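Local coordinates for catalase-3 (Neurospora crassa, PDB 4AJ9) that catalyses the breakdown of hydrogen peroxide into water and oxygen at a haem iron, protecting the fungal cell from peroxide damage, at the interface of chains A and B and the interface of chains A and C. Coordinates in Å, arbitrary orientation; residue numbers count along the deposited sequence, not the author numbering. Chains: chain A/B/C, Catalase-3.

Contact 1: the interface of chains A and B. Residues chain A 32-35, 41; chain B 426-430.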
loop_
_atom_site.group_PDB
_atom_site.type_symbol
_atom_site.label_atom_id
_atom_site.label_comp_id
_atom_site.label_asym_id
_atom_site.label_seq_id
_atom_site.Cartn_x
_atom_site.Cartn_y
_atom_site.Cartn_z
ATOM N N LEU A 32 -8.047 -13.404 -25.797
ATOM C CA LEU A 32 -7.578 -14.642 -26.414
ATOM C C LEU A 32 -8.338 -15.836 -25.835
ATOM O O LEU A 32 -8.340 -16.025 -24.622
ATOM C CB LEU A 32 -6.087 -14.818 -26.143
ATOM C CG LEU A 32 -5.426 -16.079 -26.707
ATOM C CD1 LEU A 32 -5.367 -16.009 -28.234
ATOM C CD2 LEU A 32 -4.028 -16.226 -26.114
ATOM N N LYS A 33 -8.940 -16.645 -26.711
ATOM C CA LYS A 33 -9.837 -17.732 -26.320
ATOM C C LYS A 33 -9.427 -19.092 -26.905
ATOM O O LYS A 33 -8.861 -19.174 -27.997
ATOM C CB LYS A 33 -11.270 -17.407 -26.768
ATOM C CG LYS A 33 -11.777 -16.016 -26.336
ATOM C CD LYS A 33 -13.069 -15.633 -27.068
ATOM C CE LYS A 33 -13.524 -14.209 -26.719
ATOM N NZ LYS A 33 -12.647 -13.137 -27.308
ATOM N N ALA A 34 -9.713 -20.158 -26.170
ATOM C CA ALA A 34 -9.492 -21.505 -26.691
ATOM C C ALA A 34 -10.697 -21.972 -27.510
ATOM O O ALA A 34 -11.595 -22.625 -26.986
ATOM C CB ALA A 34 -9.209 -22.467 -25.560
ATOM N N GLY A 35 -10.711 -21.632 -28.799
ATOM C CA GLY A 35 -11.797 -22.025 -29.682
ATOM C C GLY A 35 -12.806 -20.912 -29.898
ATOM O O GLY A 35 -12.846 -19.945 -29.137
ATOM N N LEU A 41 -7.952 -17.385 -22.159
ATOM C CA LEU A 41 -6.683 -17.947 -21.704
ATOM C C LEU A 41 -5.953 -17.081 -20.676
ATOM O O LEU A 41 -5.845 -15.875 -20.826
ATOM C CB LEU A 41 -5.755 -18.185 -22.891
ATOM C CG LEU A 41 -6.249 -19.239 -23.872
ATOM C CD1 LEU A 41 -5.115 -19.585 -24.812
ATOM C CD2 LEU A 41 -6.697 -20.460 -23.095
ATOM N N ALA B 426 -12.999 -27.840 -25.285
ATOM C CA ALA B 426 -12.489 -26.756 -26.097
ATOM C C ALA B 426 -12.187 -27.323 -27.470
ATOM O O ALA B 426 -11.766 -28.473 -27.604
ATOM C CB ALA B 426 -11.243 -26.171 -25.474
ATOM N N SER B 427 -12.423 -26.523 -28.497
ATOM C CA SER B 427 -12.139 -26.961 -29.847
ATOM C C SER B 427 -12.029 -25.772 -30.775
ATOM O O SER B 427 -12.824 -24.832 -30.701
ATOM C CB SER B 427 -13.230 -27.905 -30.351
ATOM O OG SER B 427 -12.980 -28.263 -31.698
ATOM N N GLY B 428 -11.043 -25.825 -31.660
ATOM C CA GLY B 428 -10.831 -24.754 -32.607
ATOM C C GLY B 428 -9.510 -24.079 -32.316
ATOM O O GLY B 428 -8.791 -24.467 -31.402
ATOM N N VAL B 429 -9.186 -23.069 -33.107
ATOM C CA VAL B 429 -7.904 -22.413 -32.992
ATOM C C VAL B 429 -7.950 -21.436 -31.823
ATOM O O VAL B 429 -9.022 -20.951 -31.452
ATOM C CB VAL B 429 -7.567 -21.679 -34.303
ATOM C CG1 VAL B 429 -8.712 -20.761 -34.699
ATOM C CG2 VAL B 429 -6.263 -20.905 -34.173
ATOM N N LEU B 430 -6.799 -21.178 -31.212
ATOM C CA LEU B 430 -6.693 -20.068 -30.288
ATOM C C LEU B 430 -6.909 -18.792 -31.102
ATOM O O LEU B 430 -6.307 -18.618 -32.159
ATOM C CB LEU B 430 -5.324 -20.057 -29.632
ATOM C CG LEU B 430 -5.031 -21.337 -28.858
ATOM C CD1 LEU B 430 -3.869 -21.093 -27.921
ATOM C CD2 LEU B 430 -6.282 -21.751 -28.106
HETATM O O HOH W 1 -13.885 -23.895 -27.849
#
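B:Leu430 lies over the short strand A:33-34 and carries the side-chain packing of this contact between two copies of the catalase subunit. With its CG anti to the carbonyl carbon and beside the backbone N (chi1 -59°), its two methyls are held over A:Ala34 and A:Leu41. CD2 of B:Leu430 lies 3.5 Å from CA of A:Ala34 and also touches the carbonyl oxygen of A:Lys33. CD1 of B:Leu430 meets CD1 of A:Leu41 at 3.7 Å, where the two leucine side chains cross at about a right angle, branch against branch. One methyl thus packs on a small residue and the other on a second leucine.

Close packing continues at A:Gly35, whose CA lies 3.2 Å from the carbonyl O of B:Ser427. Its amide is less firmly held: N of A:Gly35 reaches O of B:Val429 at 3.2 Å, a weak and bent hydrogen bond. The solvent side is the bridge through water 1, which is 2.8 Å from O of A:Ala34 and also meets both N and O of B:Ser427, a poorly ordered residue.

Bridge pairings, antiparallel at A:Ala34 with B:Leu430 and parallel at A:Gly35 with B:Ser427, lay the chain A segment against the strands B:425-427 and B:429-431. By packing and pairing together, the site illustrates how an extended N-terminal segment can tie neighbouring subunits into a tetramer.

Contact 2: the interface of chains A and C. Residues chain A 13, 17-20; chain C 378-380, 407, 409.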
loop_
_atom_site.group_PDB
_atom_site.type_symbol
_atom_site.label_atom_id
_atom_site.label_comp_id
_atom_site.label_asym_id
_atom_site.label_seq_id
_atom_site.Cartn_x
_atom_site.Cartn_y
_atom_site.Cartn_z
ATOM N N ASP A 13 -0.646 10.480 -27.916
ATOM C CA ASP A 13 -0.899 9.183 -28.534
ATOM C C ASP A 13 -1.500 9.325 -29.926
ATOM O O ASP A 13 -1.809 8.331 -30.573
ATOM C CB ASP A 13 -1.798 8.311 -27.645
ATOM C CG ASP A 13 -1.160 7.994 -26.300
ATOM O OD1 ASP A 13 0.070 7.762 -26.261
ATOM O OD2 ASP A 13 -1.887 7.984 -25.275
ATOM N N PHE A 17 0.319 3.509 -32.760
ATOM C CA PHE A 17 -0.305 2.220 -32.493
ATOM C C PHE A 17 -0.373 1.975 -30.989
ATOM O O PHE A 17 0.463 2.468 -30.230
ATOM C CB PHE A 17 0.456 1.088 -33.167
ATOM C CG PHE A 17 0.223 1.001 -34.641
ATOM C CD1 PHE A 17 -0.975 0.517 -35.135
ATOM C CD2 PHE A 17 1.203 1.401 -35.532
ATOM C CE1 PHE A 17 -1.193 0.427 -36.495
ATOM C CE2 PHE A 17 0.990 1.321 -36.894
ATOM C CZ PHE A 17 -0.206 0.833 -37.378
ATOM N N MET A 18 -1.394 1.233 -30.583
ATOM C CA MET A 18 -1.584 0.793 -29.202
ATOM C C MET A 18 -0.402 -0.056 -28.769
ATOM O O MET A 18 0.099 -0.855 -29.557
ATOM C CB MET A 18 -2.846 -0.081 -29.133
ATOM C CG MET A 18 -3.384 -0.330 -27.736
ATOM S SD MET A 18 -4.270 1.108 -27.079
ATOM C CE MET A 18 -5.606 1.309 -28.252
ATOM N N THR A 19 0.026 0.098 -27.515
ATOM C CA THR A 19 1.105 -0.718 -26.961
ATOM C C THR A 19 0.728 -1.232 -25.572
ATOM O O THR A 19 -0.240 -0.774 -24.979
ATOM C CB THR A 19 2.394 0.103 -26.784
ATOM O OG1 THR A 19 2.207 1.037 -25.710
ATOM C CG2 THR A 19 2.735 0.851 -28.070
ATOM N N THR A 20 1.511 -2.166 -25.043
ATOM C CA THR A 20 1.374 -2.547 -23.643
ATOM C C THR A 20 2.088 -1.464 -22.863
ATOM O O THR A 20 2.694 -0.573 -23.459
ATOM C CB THR A 20 2.107 -3.853 -23.336
ATOM O OG1 THR A 20 3.513 -3.610 -23.404
ATOM C CG2 THR A 20 1.725 -4.955 -24.330
ATOM N N HIS C 378 1.889 3.886 -25.790
ATOM C CA HIS C 378 0.751 4.643 -26.263
ATOM C C HIS C 378 -0.466 3.774 -26.060
ATOM O O HIS C 378 -0.682 2.825 -26.797
ATOM C CB HIS C 378 0.928 4.994 -27.750
ATOM C CG HIS C 378 2.142 5.826 -28.025
ATOM N ND1 HIS C 378 2.232 7.153 -27.665
ATOM C CD2 HIS C 378 3.328 5.512 -28.602
ATOM C CE1 HIS C 378 3.421 7.620 -28.006
ATOM N NE2 HIS C 378 4.106 6.644 -28.577
ATOM N N ASN C 379 -1.248 4.075 -25.035
ATOM C CA ASN C 379 -2.485 3.344 -24.843
ATOM C C ASN C 379 -3.445 4.182 -24.031
ATOM O O ASN C 379 -3.170 5.353 -23.751
ATOM C CB ASN C 379 -2.238 1.984 -24.192
ATOM C CG ASN C 379 -1.508 2.097 -22.864
ATOM O OD1 ASN C 379 -1.786 2.997 -22.061
ATOM N ND2 ASN C 379 -0.566 1.191 -22.630
ATOM N N ASN C 380 -4.570 3.581 -23.647
ATOM C CA ASN C 380 -5.613 4.314 -22.954
ATOM C C ASN C 380 -5.616 4.069 -21.437
ATOM O O ASN C 380 -6.577 4.432 -20.749
ATOM C CB ASN C 380 -6.983 4.024 -23.594
ATOM C CG ASN C 380 -7.076 4.562 -25.024
ATOM O OD1 ASN C 380 -6.600 5.667 -25.312
ATOM N ND2 ASN C 380 -7.659 3.774 -25.931
ATOM N N PRO C 407 -5.016 5.866 -29.980
ATOM C CA PRO C 407 -4.055 4.902 -30.546
ATOM C C PRO C 407 -4.737 3.743 -31.277
ATOM O O PRO C 407 -5.831 3.328 -30.903
ATOM C CB PRO C 407 -3.280 4.398 -29.310
ATOM C CG PRO C 407 -4.177 4.657 -28.153
ATOM C CD PRO C 407 -4.989 5.883 -28.507
ATOM N N GLN C 409 -5.239 -0.065 -33.384
ATOM C CA GLN C 409 -5.006 -1.506 -33.241
ATOM C C GLN C 409 -3.857 -1.984 -34.120
ATOM O O GLN C 409 -3.746 -1.589 -35.286
ATOM C CB GLN C 409 -6.273 -2.294 -33.597
ATOM C CG GLN C 409 -7.500 -1.886 -32.792
ATOM C CD GLN C 409 -7.347 -2.209 -31.317
ATOM O OE1 GLN C 409 -7.221 -3.373 -30.938
ATOM N NE2 GLN C 409 -7.359 -1.181 -30.480
HETATM O O HOH W 2 -4.519 7.513 -25.231
HETATM O O HOH W 3 0.146 6.450 -23.495
#
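A:Met18 and A:Thr19 run against C:His378 and C:Asn379, and the backbone and side chains of the two extended segments share the bonding. The amide N of A:Thr19 donates to the carbonyl oxygen of C:His378, while the A:Thr19 hydroxyl OG1 accepts from the amide N of C:His378 at 2.9 Å. OG1 sits between its own backbone N and carbonyl carbon (chi1 71°) and passes its own hydrogen to the carbonyl oxygen of A:Thr20, so one hydroxyl both receives and donates. A valine here would probably leave the C:His378 amide without this acceptor and the A:Thr20 carbonyl without its donor.

On C:Asn379, the carboxamide ND2 reaches the carbonyl O of A:Thr19 at 3.1 Å in a nearly straight bond; the oxygen lies in the amide plane, although the donor stands above the carbonyl plane.

The side chain of C:His378 can be followed outward. CB of C:His378 lies 3.3 Å from OD1 of A:Asp13 and also touches the A:Phe17 carbonyl oxygen. CG is near the same OD1, and ND1 of C:His378 donates to OD1 of A:Asp13 at 2.6 Å. Farther round the ring, CE1 of C:His378 is 3.8 Å from OD1 of A:Asp13. The carboxylate meets the ring at its edge, its plane turned 86° from that of the imidazole, and OD1 uses its anti lone pair. OD2 binds water 2, which continues to C:Asn379 O and C:Asn380 OD1; water 3 links both carboxylate oxygens to C:Asn379 N.

The A:Met18 chain, bent at chi2 and chi3, crosses C:Asn379 at about a right angle, with SD against its CA and CB, and ends with CE of A:Met18 3.6 Å from CG of C:Pro407. Polar bonding and methionine packing together fasten the N-terminal arm of one subunit to loop segments of another within the catalase tetramer.

The centres of contact 1 and contact 2 lie about 25 Å apart, and no residue belongs to both. What joins them is the N-terminal part of chain A: residues 13 and 17-20 meet chain C, and residues 32-35 and 41 meet chain B. One stretch of a subunit thus engages two different neighbours, and since each interface is two-fold symmetric, the same contacts recur with the two subunits' roles swapped. Such interlocking would be expected to couple the subunits of the four-copy assembly. The centre of contact 1 lies about 48 Å, and that of contact 2 about 32 Å, from A:His65, which suggests a structural rather than catalytic role.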